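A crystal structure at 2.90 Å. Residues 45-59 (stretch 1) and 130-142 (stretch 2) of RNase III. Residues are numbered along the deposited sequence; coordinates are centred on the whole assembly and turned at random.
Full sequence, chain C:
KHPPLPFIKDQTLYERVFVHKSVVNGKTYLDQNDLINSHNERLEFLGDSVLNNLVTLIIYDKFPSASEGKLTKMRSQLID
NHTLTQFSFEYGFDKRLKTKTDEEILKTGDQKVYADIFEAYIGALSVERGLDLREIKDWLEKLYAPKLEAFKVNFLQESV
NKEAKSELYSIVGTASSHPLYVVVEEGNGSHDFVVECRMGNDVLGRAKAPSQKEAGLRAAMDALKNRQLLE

Stretch 1, residues 45-59: FLGDSVLNNLVTLII
Stretch 2, residues 130-142: GLDLREIKDWLEK

Residues 45-59 are helical throughout; in 130-142 a loop leads to Leu-133, at the N-cap position, and a helix from 134 onward. The helix axes approach to 10.0 Å with a signed crossing angle of -62°. Register follows the CA-CA distances: Val-50 to Leu-133 7.7 Å, Leu-54 to Lys-137 5.8 Å, Ile-58 to Glu-141 6.7 Å. No hydrogen bond crosses the contact; the 553 Å² buried (both sides summed) comes mostly from van der Waals contacts of leucine, isoleucine and valine side chains, with Lys-137 and Glu-141 also contributing.

Leu-54 covers most (85 Å²). Its CA-to-CB bond points toward the second stretch, and chi1 m, chi2 t bring CD1 to 3.6 Å from Ile-136 CG2 and 3.5 Å from Leu-140 CD1, while CD2 lies 4.2 Å from Leu-133 CB. A branched, buried leucine thus fills the space at the tightest backbone pairing. Leu-140 (70 Å², m, t) also points toward its partner helix; its CD1 is 3.9 Å from Leu-51 CD1. Ile-58 (70 Å²) starts sideways, but m, t brings its end nearer: CD1 is 4.0 Å from Leu-140 CB and CG1 3.6 Å from Glu-141 CG, an aliphatic contact with an acidic residue.

Lys-137, all-t, runs extended, NZ 3.6 Å from Leu-57 CD2. Toward the loop, Val-50 CG2 meets Leu-133 CD1 at 4.1 Å, and Leu-46 CD2 meets Leu-131 CD2 at 3.8 Å. Leu-131 and Leu-133 have positive phi (70°, 79°).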

# COMPACT_ATOMS: atom_id res chain seq x y z
N PHE C 45 10.39 -14.47 13.97
CA PHE C 45 10.31 -15.63 13.09
C PHE C 45 8.88 -16.15 13.04
O PHE C 45 8.36 -16.44 11.95
CB PHE C 45 11.30 -16.69 13.60
CG PHE C 45 11.03 -18.11 13.13
CD1 PHE C 45 11.71 -18.62 12.03
CD2 PHE C 45 10.18 -18.96 13.86
CE1 PHE C 45 11.51 -19.93 11.61
CE2 PHE C 45 9.95 -20.28 13.45
CZ PHE C 45 10.63 -20.76 12.32
N LEU C 46 8.24 -16.24 14.20
CA LEU C 46 6.86 -16.66 14.28
C LEU C 46 5.94 -15.61 13.68
O LEU C 46 5.01 -15.93 12.93
CB LEU C 46 6.50 -16.94 15.73
CG LEU C 46 5.10 -17.48 16.00
CD1 LEU C 46 4.83 -18.58 15.01
CD2 LEU C 46 4.95 -17.96 17.47
N GLY C 47 6.18 -14.33 14.00
CA GLY C 47 5.35 -13.29 13.43
C GLY C 47 5.37 -13.32 11.91
O GLY C 47 4.32 -13.37 11.27
N ASP C 48 6.58 -13.31 11.33
CA ASP C 48 6.73 -13.42 9.89
C ASP C 48 5.83 -14.52 9.31
O ASP C 48 5.07 -14.29 8.36
CB ASP C 48 8.21 -13.68 9.57
CG ASP C 48 8.64 -13.10 8.24
OD1 ASP C 48 7.98 -13.37 7.21
OD2 ASP C 48 9.65 -12.36 8.22
N SER C 49 5.86 -15.71 9.93
CA SER C 49 5.15 -16.88 9.41
C SER C 49 3.64 -16.70 9.50
O SER C 49 2.90 -16.92 8.53
CB SER C 49 5.59 -18.11 10.20
OG SER C 49 4.97 -19.29 9.73
N VAL C 50 3.16 -16.39 10.70
CA VAL C 50 1.77 -16.08 10.96
C VAL C 50 1.30 -14.99 10.01
O VAL C 50 0.22 -15.09 9.40
CB VAL C 50 1.63 -15.67 12.43
CG1 VAL C 50 0.29 -15.02 12.73
CG2 VAL C 50 1.94 -16.84 13.33
N LEU C 51 2.10 -13.93 9.87
CA LEU C 51 1.66 -12.82 9.05
C LEU C 51 1.56 -13.23 7.58
O LEU C 51 0.66 -12.78 6.87
CB LEU C 51 2.60 -11.62 9.22
CG LEU C 51 2.27 -10.39 8.36
CD1 LEU C 51 0.82 -9.93 8.56
CD2 LEU C 51 3.25 -9.24 8.58
N ASN C 52 2.44 -14.12 7.12
CA ASN C 52 2.36 -14.48 5.72
C ASN C 52 1.30 -15.52 5.43
O ASN C 52 0.65 -15.47 4.38
CB ASN C 52 3.73 -14.92 5.21
CG ASN C 52 4.64 -13.73 5.03
OD1 ASN C 52 4.92 -12.98 5.98
ND2 ASN C 52 5.05 -13.49 3.79
N ASN C 53 1.07 -16.43 6.36
CA ASN C 53 -0.06 -17.33 6.19
C ASN C 53 -1.38 -16.56 6.28
O ASN C 53 -2.25 -16.70 5.40
CB ASN C 53 -0.02 -18.44 7.22
CG ASN C 53 -1.14 -19.39 7.05
OD1 ASN C 53 -1.14 -20.19 6.12
ND2 ASN C 53 -2.13 -19.29 7.91
N LEU C 54 -1.56 -15.75 7.32
CA LEU C 54 -2.82 -15.03 7.49
C LEU C 54 -3.14 -14.21 6.24
O LEU C 54 -4.23 -14.31 5.68
CB LEU C 54 -2.75 -14.14 8.73
CG LEU C 54 -2.69 -14.86 10.09
CD1 LEU C 54 -2.82 -13.88 11.24
CD2 LEU C 54 -3.73 -15.98 10.23
N VAL C 55 -2.18 -13.42 5.76
CA VAL C 55 -2.40 -12.61 4.58
C VAL C 55 -2.71 -13.48 3.36
O VAL C 55 -3.49 -13.07 2.49
CB VAL C 55 -1.18 -11.70 4.34
CG1 VAL C 55 -1.22 -11.04 2.92
CG2 VAL C 55 -1.09 -10.64 5.45
N THR C 56 -2.10 -14.67 3.27
CA THR C 56 -2.40 -15.57 2.15
C THR C 56 -3.87 -15.98 2.16
O THR C 56 -4.56 -15.87 1.13
CB THR C 56 -1.53 -16.83 2.19
OG1 THR C 56 -0.15 -16.49 1.97
CG2 THR C 56 -2.00 -17.78 1.11
N LEU C 57 -4.35 -16.47 3.30
CA LEU C 57 -5.76 -16.83 3.43
C LEU C 57 -6.67 -15.66 3.02
O LEU C 57 -7.54 -15.82 2.15
CB LEU C 57 -6.06 -17.27 4.88
CG LEU C 57 -5.85 -18.73 5.26
CD1 LEU C 57 -4.40 -19.06 5.35
CD2 LEU C 57 -6.50 -19.06 6.58
N ILE C 58 -6.44 -14.48 3.60
CA ILE C 58 -7.30 -13.33 3.36
C ILE C 58 -7.40 -13.02 1.86
O ILE C 58 -8.49 -12.93 1.30
CB ILE C 58 -6.81 -12.13 4.18
CG1 ILE C 58 -6.99 -12.43 5.67
CG2 ILE C 58 -7.52 -10.85 3.76
CD1 ILE C 58 -6.02 -11.71 6.58
N ILE C 59 -6.27 -12.90 1.16
CA ILE C 59 -6.36 -12.55 -0.26
C ILE C 59 -6.94 -13.70 -1.07
O ILE C 59 -7.75 -13.47 -1.98
CB ILE C 59 -4.99 -12.10 -0.82
CG1 ILE C 59 -3.96 -13.21 -0.68
CG2 ILE C 59 -4.55 -10.79 -0.19
CD1 ILE C 59 -2.76 -13.00 -1.60
N GLY C 130 -1.89 -18.94 22.69
CA GLY C 130 -1.68 -20.36 22.53
C GLY C 130 -1.57 -20.83 21.10
O GLY C 130 -1.83 -22.01 20.83
N LEU C 131 -1.18 -19.95 20.18
CA LEU C 131 -0.99 -20.26 18.76
C LEU C 131 -2.33 -20.52 18.06
O LEU C 131 -2.45 -21.43 17.23
CB LEU C 131 -0.01 -21.43 18.59
CG LEU C 131 1.44 -21.15 19.07
CD1 LEU C 131 2.47 -22.05 18.39
CD2 LEU C 131 1.84 -19.69 18.88
N ASP C 132 -3.31 -19.66 18.36
CA ASP C 132 -4.70 -19.79 17.93
C ASP C 132 -4.94 -19.18 16.54
O ASP C 132 -5.33 -19.87 15.59
CB ASP C 132 -5.61 -19.12 18.96
CG ASP C 132 -7.04 -19.56 18.85
OD1 ASP C 132 -7.42 -20.53 19.55
OD2 ASP C 132 -7.79 -18.94 18.06
N LEU C 133 -4.69 -17.87 16.43
CA LEU C 133 -4.61 -17.06 15.22
C LEU C 133 -5.95 -16.63 14.63
O LEU C 133 -5.94 -15.73 13.78
CB LEU C 133 -3.80 -17.73 14.09
CG LEU C 133 -2.50 -18.45 14.49
CD1 LEU C 133 -1.63 -18.76 13.26
CD2 LEU C 133 -1.70 -17.68 15.55
N ARG C 134 -7.10 -17.16 15.07
CA ARG C 134 -8.35 -16.64 14.48
C ARG C 134 -8.63 -15.24 14.98
O ARG C 134 -9.10 -14.38 14.23
CB ARG C 134 -9.56 -17.54 14.77
CG ARG C 134 -10.85 -17.12 13.97
CD ARG C 134 -10.64 -17.24 12.44
NE ARG C 134 -11.69 -16.65 11.59
CZ ARG C 134 -12.46 -17.36 10.75
NH1 ARG C 134 -13.39 -16.75 10.00
NH2 ARG C 134 -12.32 -18.67 10.67
N GLU C 135 -8.35 -15.00 16.25
CA GLU C 135 -8.52 -13.66 16.79
C GLU C 135 -7.67 -12.66 16.01
O GLU C 135 -8.01 -11.47 15.96
CB GLU C 135 -8.16 -13.69 18.27
CG GLU C 135 -8.73 -12.58 19.11
CD GLU C 135 -7.85 -12.25 20.32
OE1 GLU C 135 -7.21 -13.18 20.87
OE2 GLU C 135 -7.77 -11.05 20.69
N ILE C 136 -6.59 -13.13 15.37
CA ILE C 136 -5.63 -12.26 14.71
C ILE C 136 -6.00 -12.03 13.26
O ILE C 136 -5.99 -10.90 12.77
CB ILE C 136 -4.21 -12.86 14.82
CG1 ILE C 136 -3.89 -13.19 16.28
CG2 ILE C 136 -3.19 -11.90 14.17
CD1 ILE C 136 -2.43 -13.56 16.52
N LYS C 137 -6.26 -13.13 12.55
CA LYS C 137 -6.86 -13.10 11.22
C LYS C 137 -7.97 -12.05 11.12
O LYS C 137 -8.03 -11.30 10.14
CB LYS C 137 -7.36 -14.50 10.89
CG LYS C 137 -7.85 -14.66 9.49
CD LYS C 137 -8.38 -16.05 9.24
CE LYS C 137 -8.88 -16.18 7.80
NZ LYS C 137 -9.62 -17.46 7.59
N ASP C 138 -8.84 -11.94 12.13
CA ASP C 138 -9.95 -10.99 12.07
C ASP C 138 -9.47 -9.54 12.14
O ASP C 138 -9.96 -8.67 11.41
CB ASP C 138 -10.95 -11.25 13.19
CG ASP C 138 -11.81 -12.46 12.92
OD1 ASP C 138 -12.24 -12.62 11.75
OD2 ASP C 138 -12.04 -13.24 13.87
N TRP C 139 -8.52 -9.26 13.03
CA TRP C 139 -7.95 -7.92 13.09
C TRP C 139 -7.30 -7.55 11.76
O TRP C 139 -7.58 -6.48 11.20
CB TRP C 139 -6.93 -7.84 14.22
CG TRP C 139 -5.96 -6.73 14.09
CD1 TRP C 139 -6.24 -5.40 13.96
CD2 TRP C 139 -4.54 -6.85 14.11
NE1 TRP C 139 -5.07 -4.68 13.89
CE2 TRP C 139 -4.02 -5.55 13.98
CE3 TRP C 139 -3.66 -7.93 14.22
CZ2 TRP C 139 -2.64 -5.30 13.96
CZ3 TRP C 139 -2.29 -7.69 14.20
CH2 TRP C 139 -1.80 -6.38 14.06
N LEU C 140 -6.43 -8.43 11.25
CA LEU C 140 -5.79 -8.21 9.95
C LEU C 140 -6.82 -8.09 8.84
O LEU C 140 -6.60 -7.34 7.88
CB LEU C 140 -4.84 -9.37 9.63
CG LEU C 140 -3.49 -9.49 10.34
CD1 LEU C 140 -2.77 -10.68 9.77
CD2 LEU C 140 -2.66 -8.23 10.21
N GLU C 141 -7.92 -8.84 8.93
CA GLU C 141 -8.94 -8.74 7.89
C GLU C 141 -9.52 -7.33 7.81
O GLU C 141 -9.97 -6.89 6.74
CB GLU C 141 -10.05 -9.78 8.12
CG GLU C 141 -9.74 -11.16 7.54
CD GLU C 141 -10.62 -12.28 8.11
OE1 GLU C 141 -10.57 -13.40 7.57
OE2 GLU C 141 -11.34 -12.05 9.11
N LYS C 142 -9.52 -6.60 8.92
CA LYS C 142 -9.93 -5.21 8.90
C LYS C 142 -8.75 -4.29 8.58
O LYS C 142 -8.90 -3.35 7.80
CB LYS C 142 -10.54 -4.83 10.25
CG LYS C 142 -11.48 -5.90 10.81
CD LYS C 142 -12.15 -5.46 12.10
CE LYS C 142 -11.17 -5.44 13.26
NZ LYS C 142 -11.63 -4.62 14.43